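Local coordinates for mitochondrial RNA-binding protein 1 (Trypanosoma brucei, PDB 2GIA) that binds guide RNA together with mitochondrial RNA-binding protein 2, acting as an RNA matchmaker in the RNA editing of trypanosomes, at the interface of chains C and A and the interface of chains C and B. Coordinates in Å, arbitrary orientation; residue numbers count along the deposited sequence, not the author numbering. Chains: chain A/B, mitochondrial RNA-binding protein 1; chain C, mitochondrial RNA-binding protein 2.

Contact 1: the interface of chains C and A. Residues chain C 169-172; chain A 72, 76, 85.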
ATOM      1  N   ASP C 169     -16.510  -9.422  10.670  1.00 17.60           N
ATOM      2  CA  ASP C 169     -15.598  -9.866  11.731  1.00 18.94           C
ATOM      3  C   ASP C 169     -14.222  -9.243  11.480  1.00 22.79           C
ATOM      4  O   ASP C 169     -14.094  -8.367  10.613  1.00 16.61           O
ATOM      5  CB  ASP C 169     -15.548 -11.422  11.829  1.00 22.31           C
ATOM      6  CG  ASP C 169     -14.906 -12.099  10.616  1.00 30.64           C
ATOM      7  OD1 ASP C 169     -14.243 -11.426   9.816  1.00 22.56           O
ATOM      8  OD2 ASP C 169     -15.056 -13.338  10.461  1.00 29.50           O
ATOM      9  N   VAL C 170     -13.195  -9.654  12.217  1.00 19.02           N
ATOM     10  CA  VAL C 170     -11.888  -9.001  12.039  1.00 19.51           C
ATOM     11  C   VAL C 170     -11.343  -9.117  10.624  1.00 20.07           C
ATOM     12  O   VAL C 170     -10.780  -8.155  10.101  1.00 18.57           O
ATOM     13  CB  VAL C 170     -10.841  -9.548  13.061  1.00 24.80           C
ATOM     14  CG1 VAL C 170     -10.634 -11.027  12.832  1.00 25.50           C
ATOM     15  CG2 VAL C 170      -9.511  -8.830  12.900  1.00 28.65           C
ATOM     16  N   ALA C 171     -11.499 -10.283  10.002  1.00 17.44           N
ATOM     17  CA  ALA C 171     -11.003 -10.459   8.642  1.00 20.68           C
ATOM     18  C   ALA C 171     -11.825  -9.682   7.605  1.00 20.92           C
ATOM     19  O   ALA C 171     -11.264  -9.042   6.723  1.00 16.31           O
ATOM     20  CB  ALA C 171     -10.978 -11.947   8.270  1.00 19.28           C
ATOM     21  N   GLU C 172     -13.146  -9.773   7.702  1.00 15.98           N
ATOM     22  CA  GLU C 172     -14.036  -9.084   6.769  1.00 16.61           C
ATOM     23  C   GLU C 172     -13.855  -7.569   6.902  1.00 13.82           C
ATOM     24  O   GLU C 172     -13.949  -6.843   5.911  1.00 19.16           O
ATOM     25  CB  GLU C 172     -15.496  -9.484   7.096  1.00 15.59           C
ATOM     26  CG  GLU C 172     -15.699 -10.986   6.827  1.00 17.35           C
ATOM     27  CD  GLU C 172     -16.885 -11.620   7.567  1.00 22.08           C
ATOM     28  OE1 GLU C 172     -17.382 -11.084   8.582  1.00 19.40           O
ATOM     29  OE2 GLU C 172     -17.294 -12.690   7.102  1.00 21.34           O
TER
ATOM     30  N   VAL A  72     -10.833 -15.225   2.796  1.00 21.73           N
ATOM     31  CA  VAL A  72     -10.971 -14.680   4.143  1.00 18.74           C
ATOM     32  C   VAL A  72      -9.782 -15.101   5.029  1.00 21.95           C
ATOM     33  O   VAL A  72      -9.375 -14.369   5.915  1.00 21.84           O
ATOM     34  CB  VAL A  72     -12.380 -15.093   4.763  1.00 26.49           C
ATOM     35  CG1 VAL A  72     -12.375 -16.550   5.218  1.00 24.56           C
ATOM     36  CG2 VAL A  72     -12.747 -14.136   5.875  1.00 29.57           C
ATOM     37  N   TYR A  76      -7.412 -12.950   7.465  1.00 20.01           N
ATOM     38  CA  TYR A  76      -7.102 -13.309   8.870  1.00 15.46           C
ATOM     39  C   TYR A  76      -5.570 -13.344   9.083  1.00 18.01           C
ATOM     40  O   TYR A  76      -5.084 -12.883  10.125  1.00 20.44           O
ATOM     41  CB  TYR A  76      -7.663 -14.698   9.226  1.00 23.34           C
ATOM     42  CG  TYR A  76      -8.993 -14.649   9.939  1.00 23.00           C
ATOM     43  CD1 TYR A  76      -9.070 -14.160  11.216  1.00 30.39           C
ATOM     44  CD2 TYR A  76     -10.177 -15.010   9.294  1.00 28.26           C
ATOM     45  CE1 TYR A  76     -10.287 -14.016  11.856  1.00 31.23           C
ATOM     46  CE2 TYR A  76     -11.403 -14.868   9.936  1.00 29.29           C
ATOM     47  CZ  TYR A  76     -11.426 -14.367  11.227  1.00 28.06           C
ATOM     48  OH  TYR A  76     -12.602 -14.262  11.932  1.00 45.69           O
ATOM     49  N   VAL A  85      -5.638  -9.917  15.839  1.00 32.60           N
ATOM     50  CA  VAL A  85      -6.051 -11.194  16.420  1.00 36.91           C
ATOM     51  C   VAL A  85      -4.770 -11.933  16.734  1.00 39.00           C
ATOM     52  O   VAL A  85      -3.791 -11.837  15.980  1.00 35.87           O
ATOM     53  CB  VAL A  85      -6.910 -12.102  15.486  1.00 40.19           C
ATOM     54  CG1 VAL A  85      -8.309 -11.542  15.384  1.00 44.94           C
ATOM     55  CG2 VAL A  85      -6.269 -12.254  14.117  1.00 28.71           C
TER
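A:Tyr76, on helix 71-81 of chain A, lies against the start of helix 170-188 of chain C, and its side chain is worth following outward. CB leads to a ring whose one face is covered by the methyl of C:Ala171, a CH-pi contact with C:Ala171 CB 3.5 Å from the ring centroid. The methyl sits off-centre, toward the rim, CB of C:Ala171 lying 3.3 Å from A:Tyr76 CD2. Over the same face, at the other edge, CG1 of C:Val170 lies near CD1. At the tip, the phenol OH of A:Tyr76 gives a weak hydrogen bond of 3.0 Å to OD2 of C:Asp169, whose carboxylate is turned 65° from the ring.

That carboxylate is already committed within its own chain. With chi1 at 67°, it folds back over the helix start, and OD1 of C:Asp169 caps the backbone N of C:Glu172 at 2.9 Å. C:Glu172 OE1 returns the favour, taking the backbone N of C:Asp169 at 2.8 Å, so the pair forms a capping box. Flanking the tyrosine, A:Val72 CG2 lies 3.7 Å from CB of C:Ala171, while A:Val85 CG1 presses on C:Val170 CG1 at 3.5 Å, a tight fit. The site docks the capped helix start of MRP2 onto MRP1, helping to hold the heteromeric complex together.

Contact 2: the interface of chains C and A. Residues chain C 171, 174-175; chain A 72, 75-76, 143.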
ATOM      1  N   ALA C 171     -11.499 -10.283  10.002  1.00 17.44           N
ATOM      2  CA  ALA C 171     -11.003 -10.459   8.642  1.00 20.68           C
ATOM      3  C   ALA C 171     -11.825  -9.682   7.605  1.00 20.92           C
ATOM      4  O   ALA C 171     -11.264  -9.042   6.723  1.00 16.31           O
ATOM      5  CB  ALA C 171     -10.978 -11.947   8.270  1.00 19.28           C
ATOM      6  N   LEU C 174     -11.094  -6.036   7.840  1.00 17.71           N
ATOM      7  CA  LEU C 174      -9.796  -5.706   7.245  1.00 20.17           C
ATOM      8  C   LEU C 174      -9.917  -5.751   5.715  1.00 17.73           C
ATOM      9  O   LEU C 174      -9.354  -4.894   5.017  1.00 17.39           O
ATOM     10  CB  LEU C 174      -8.739  -6.700   7.752  1.00 24.12           C
ATOM     11  CG  LEU C 174      -7.250  -6.529   7.468  1.00 33.65           C
ATOM     12  CD1 LEU C 174      -6.808  -5.062   7.589  1.00 26.75           C
ATOM     13  CD2 LEU C 174      -6.499  -7.386   8.526  1.00 32.94           C
ATOM     14  N   MET C 175     -10.659  -6.730   5.177  1.00 18.09           N
ATOM     15  CA  MET C 175     -10.836  -6.765   3.738  1.00 17.19           C
ATOM     16  C   MET C 175     -11.565  -5.518   3.262  1.00 18.13           C
ATOM     17  O   MET C 175     -11.237  -4.977   2.195  1.00 16.85           O
ATOM     18  CB  MET C 175     -11.658  -8.004   3.311  1.00 17.95           C
ATOM     19  CG  MET C 175     -10.974  -9.318   3.662  1.00 25.57           C
ATOM     20  SD  MET C 175     -12.099 -10.732   3.278  1.00 34.82           S
ATOM     21  CE  MET C 175     -12.343 -10.287   1.642  1.00 17.14           C
TER
ATOM     22  N   VAL A  72     -10.833 -15.225   2.796  1.00 21.73           N
ATOM     23  CA  VAL A  72     -10.971 -14.680   4.143  1.00 18.74           C
ATOM     24  C   VAL A  72      -9.782 -15.101   5.029  1.00 21.95           C
ATOM     25  O   VAL A  72      -9.375 -14.369   5.915  1.00 21.84           O
ATOM     26  CB  VAL A  72     -12.380 -15.093   4.763  1.00 26.49           C
ATOM     27  CG1 VAL A  72     -12.375 -16.550   5.218  1.00 24.56           C
ATOM     28  CG2 VAL A  72     -12.747 -14.136   5.875  1.00 29.57           C
ATOM     29  N   ALA A  75      -7.041 -12.650   4.643  1.00 19.76           N
ATOM     30  CA  ALA A  75      -7.313 -11.469   5.483  1.00 19.06           C
ATOM     31  C   ALA A  75      -7.051 -11.757   6.980  1.00 18.28           C
ATOM     32  O   ALA A  75      -6.522 -10.902   7.693  1.00 19.43           O
ATOM     33  CB  ALA A  75      -8.777 -10.951   5.252  1.00 19.22           C
ATOM     34  N   TYR A  76      -7.412 -12.950   7.465  1.00 20.01           N
ATOM     35  CA  TYR A  76      -7.102 -13.309   8.870  1.00 15.46           C
ATOM     36  C   TYR A  76      -5.570 -13.344   9.083  1.00 18.01           C
ATOM     37  O   TYR A  76      -5.084 -12.883  10.125  1.00 20.44           O
ATOM     38  CB  TYR A  76      -7.663 -14.698   9.226  1.00 23.34           C
ATOM     39  CG  TYR A  76      -8.993 -14.649   9.939  1.00 23.00           C
ATOM     40  CD1 TYR A  76      -9.070 -14.160  11.216  1.00 30.39           C
ATOM     41  CD2 TYR A  76     -10.177 -15.010   9.294  1.00 28.26           C
ATOM     42  CE1 TYR A  76     -10.287 -14.016  11.856  1.00 31.23           C
ATOM     43  CE2 TYR A  76     -11.403 -14.868   9.936  1.00 29.29           C
ATOM     44  CZ  TYR A  76     -11.426 -14.367  11.227  1.00 28.06           C
ATOM     45  OH  TYR A  76     -12.602 -14.262  11.932  1.00 45.69           O
ATOM     46  N   LEU A 143      -3.134  -9.445  -0.343  1.00 14.65           N
ATOM     47  CA  LEU A 143      -4.488  -9.000   0.039  1.00 15.89           C
ATOM     48  C   LEU A 143      -4.889  -7.739  -0.774  1.00 17.31           C
ATOM     49  O   LEU A 143      -6.010  -7.658  -1.319  1.00 15.86           O
ATOM     50  CB  LEU A 143      -4.578  -8.768   1.573  1.00 13.67           C
ATOM     51  CG  LEU A 143      -5.921  -8.163   2.123  1.00 16.67           C
ATOM     52  CD1 LEU A 143      -7.079  -9.095   1.733  1.00 20.76           C
ATOM     53  CD2 LEU A 143      -5.930  -8.043   3.652  1.00 17.51           C
TER
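Helix 170-188 of chain C packs here against two helices of chain A, 71-81 and the end of 130-145. C:Ala171 and C:Met175, one helical turn apart, both face A:Ala75, whose small side chain probably lets the two helices come close together. The methyl CB of A:Ala75 points at the chain C helix and lies 3.9 Å from CB of C:Ala171; it also comes within 3.5 Å of that residue's backbone O.

C:Met175 covers the same methyl from farther along the helix. Its CG is turned away from the carbonyl carbon and lies beside the backbone N (chi1 -62°), which carries the chain toward chain A. The sulfur SD of C:Met175 then stands 3.9 Å from CB of A:Ala75, and the bend at chi3 (55°) turns the terminal methyl CE aside. SD of C:Met175 also comes within 4.2 Å of CA of A:Val72, one turn earlier on helix 71-81.

C:Leu174 reaches the carbonyl end of A:Ala75, while C:Met175 meets its methyl. Farther out, A:Leu143 of helix 130-145 adds a looser apolar flank, CD2 of A:Leu143 being 4.3 Å from CG of C:Leu174. Toward helix 71-81, CD2 of C:Leu174 lies 3.6 Å from the backbone O of A:Ala75.

Contact 3: the interface of chains C and B. Residues chain C 185, 190; chain B 141-142, 145, 150.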
ATOM      1  N   HIS C 185      -7.642   4.854  -4.025  1.00 14.90           N
ATOM      2  CA  HIS C 185      -6.375   4.999  -4.782  1.00 16.45           C
ATOM      3  C   HIS C 185      -6.665   5.063  -6.288  1.00 17.20           C
ATOM      4  O   HIS C 185      -6.204   5.965  -7.004  1.00 17.84           O
ATOM      5  CB  HIS C 185      -5.473   3.772  -4.508  1.00 14.98           C
ATOM      6  CG  HIS C 185      -4.073   3.896  -5.047  1.00 15.83           C
ATOM      7  ND1 HIS C 185      -3.083   4.577  -4.368  1.00 16.13           N
ATOM      8  CD2 HIS C 185      -3.487   3.386  -6.151  1.00 17.31           C
ATOM      9  CE1 HIS C 185      -1.943   4.463  -5.024  1.00 19.77           C
ATOM     10  NE2 HIS C 185      -2.159   3.751  -6.115  1.00 18.55           N
ATOM     11  N   PHE C 190      -4.414   7.545  -9.305  1.00 18.67           N
ATOM     12  CA  PHE C 190      -3.051   7.055  -9.134  1.00 21.01           C
ATOM     13  C   PHE C 190      -2.595   5.931 -10.052  1.00 29.15           C
ATOM     14  O   PHE C 190      -1.402   5.629 -10.103  1.00 30.89           O
ATOM     15  CB  PHE C 190      -2.820   6.645  -7.669  1.00 18.92           C
ATOM     16  CG  PHE C 190      -2.659   7.823  -6.742  1.00 17.48           C
ATOM     17  CD1 PHE C 190      -1.495   8.603  -6.797  1.00 17.65           C
ATOM     18  CD2 PHE C 190      -3.660   8.168  -5.841  1.00 18.75           C
ATOM     19  CE1 PHE C 190      -1.345   9.706  -5.955  1.00 16.78           C
ATOM     20  CE2 PHE C 190      -3.509   9.285  -4.992  1.00 20.77           C
ATOM     21  CZ  PHE C 190      -2.357  10.038  -5.058  1.00 18.77           C
TER
ATOM     22  N   SER B 141      -0.563   7.349  -0.764  1.00 14.59           N
ATOM     23  CA  SER B 141      -0.610   6.915  -2.160  1.00 17.32           C
ATOM     24  C   SER B 141       0.432   7.665  -2.982  1.00 14.85           C
ATOM     25  O   SER B 141       1.171   7.072  -3.791  1.00 14.51           O
ATOM     26  CB  SER B 141      -1.997   7.170  -2.787  1.00 14.76           C
ATOM     27  OG  SER B 141      -2.977   6.259  -2.299  1.00 17.22           O
ATOM     28  N   ALA B 142       0.488   8.977  -2.797  1.00 15.04           N
ATOM     29  CA  ALA B 142       1.410   9.780  -3.605  1.00 15.77           C
ATOM     30  C   ALA B 142       2.847   9.401  -3.343  1.00 16.86           C
ATOM     31  O   ALA B 142       3.654   9.300  -4.287  1.00 17.34           O
ATOM     32  CB  ALA B 142       1.194  11.303  -3.326  1.00 14.58           C
ATOM     33  N   GLU B 145       3.583   6.024  -5.091  1.00 16.89           N
ATOM     34  CA  GLU B 145       3.633   6.115  -6.557  1.00 14.83           C
ATOM     35  C   GLU B 145       4.708   7.076  -7.050  1.00 18.49           C
ATOM     36  O   GLU B 145       4.943   7.176  -8.238  1.00 19.08           O
ATOM     37  CB  GLU B 145       2.278   6.617  -7.108  1.00 15.85           C
ATOM     38  CG  GLU B 145       1.063   5.654  -6.866  1.00 16.01           C
ATOM     39  CD  GLU B 145       1.157   4.302  -7.550  1.00 21.91           C
ATOM     40  OE1 GLU B 145       1.812   4.170  -8.614  1.00 20.87           O
ATOM     41  OE2 GLU B 145       0.521   3.347  -7.026  1.00 24.43           O
ATOM     42  N   ARG B 150       5.185   2.017 -11.195  1.00 19.27           N
ATOM     43  CA  ARG B 150       4.055   1.600 -12.028  1.00 24.51           C
ATOM     44  C   ARG B 150       4.274   1.946 -13.496  1.00 24.96           C
ATOM     45  O   ARG B 150       4.111   1.089 -14.365  1.00 27.53           O
ATOM     46  CB  ARG B 150       2.724   2.204 -11.496  1.00 18.19           C
ATOM     47  CG  ARG B 150       1.442   1.627 -12.185  1.00 26.09           C
ATOM     48  CD  ARG B 150       0.171   2.387 -11.704  1.00 25.45           C
ATOM     49  NE  ARG B 150      -0.041   2.252 -10.266  1.00 22.95           N
ATOM     50  CZ  ARG B 150      -0.838   1.346  -9.686  1.00 29.28           C
ATOM     51  NH1 ARG B 150      -1.533   0.458 -10.408  1.00 25.97           N
ATOM     52  NH2 ARG B 150      -0.962   1.334  -8.368  1.00 25.24           N
TER
HETATM   53  O   HOH W   1       1.395   5.833 -10.814  1.00 46.24           O
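OE2 of B:Glu145 is gripped from both chains: C:His185 donates to it through NE2 at 2.9 Å, and B:Arg150 through NH2 at 2.8 Å. Both donors come from the same face of the carboxylate plane. The histidine bond is bent, 141° at the hydrogen, although OE2 lies nearly in the imidazole plane. The arginine engages side-on in a salt bridge, in which NE of B:Arg150 also donates to OE1 of B:Glu145 at 3.1 Å, and this paired grip fixes the carboxylate for the histidine as a second-shell support. The nearby carboxylate would probably stabilise a positive charge on the imidazole, and the guanidinium would partly offset that.

At the opposite nitrogen, ND1 of C:His185 shares a 2.7 Å hydrogen bond with OG of B:Ser141, its direction undecided. The imidazole is thus held at both nitrogens and its rotation is fixed. Its CG is anti to the backbone N (chi1 -171°), which extends the ring from the end of helix 170-188 toward helix 130-145 of chain B.

C:Phe190, in the segment just beyond its helix, closes the site. CB of B:Ser141 sits over one ring face, 3.6 Å from the centroid, a CH-pi contact, while CE1 touches CA of B:Ala142. Water 1 links the backbone O of C:Phe190, at 2.9 Å, to OE1 of B:Glu145, at 2.8 Å.

Contact 1 and contact 2 are neighbouring parts of one surface, their C-alpha centres about 5 Å apart, and they share C:Ala171, A:Val72 and A:Tyr76. Between C-alpha centres, contact 3 lies about 26 Å from contact 1 and about 22 Å from contact 2, near the far end of the same chain C helix, 170-188. One helix of MRP2 thus bridges both MRP1 copies, its start on chain A and its end on chain B. Helix 130-145 of MRP1 takes part in contact 2 from chain A and in contact 3 from chain B. This double use fits the assembly of two MRP1 and two MRP2 chains.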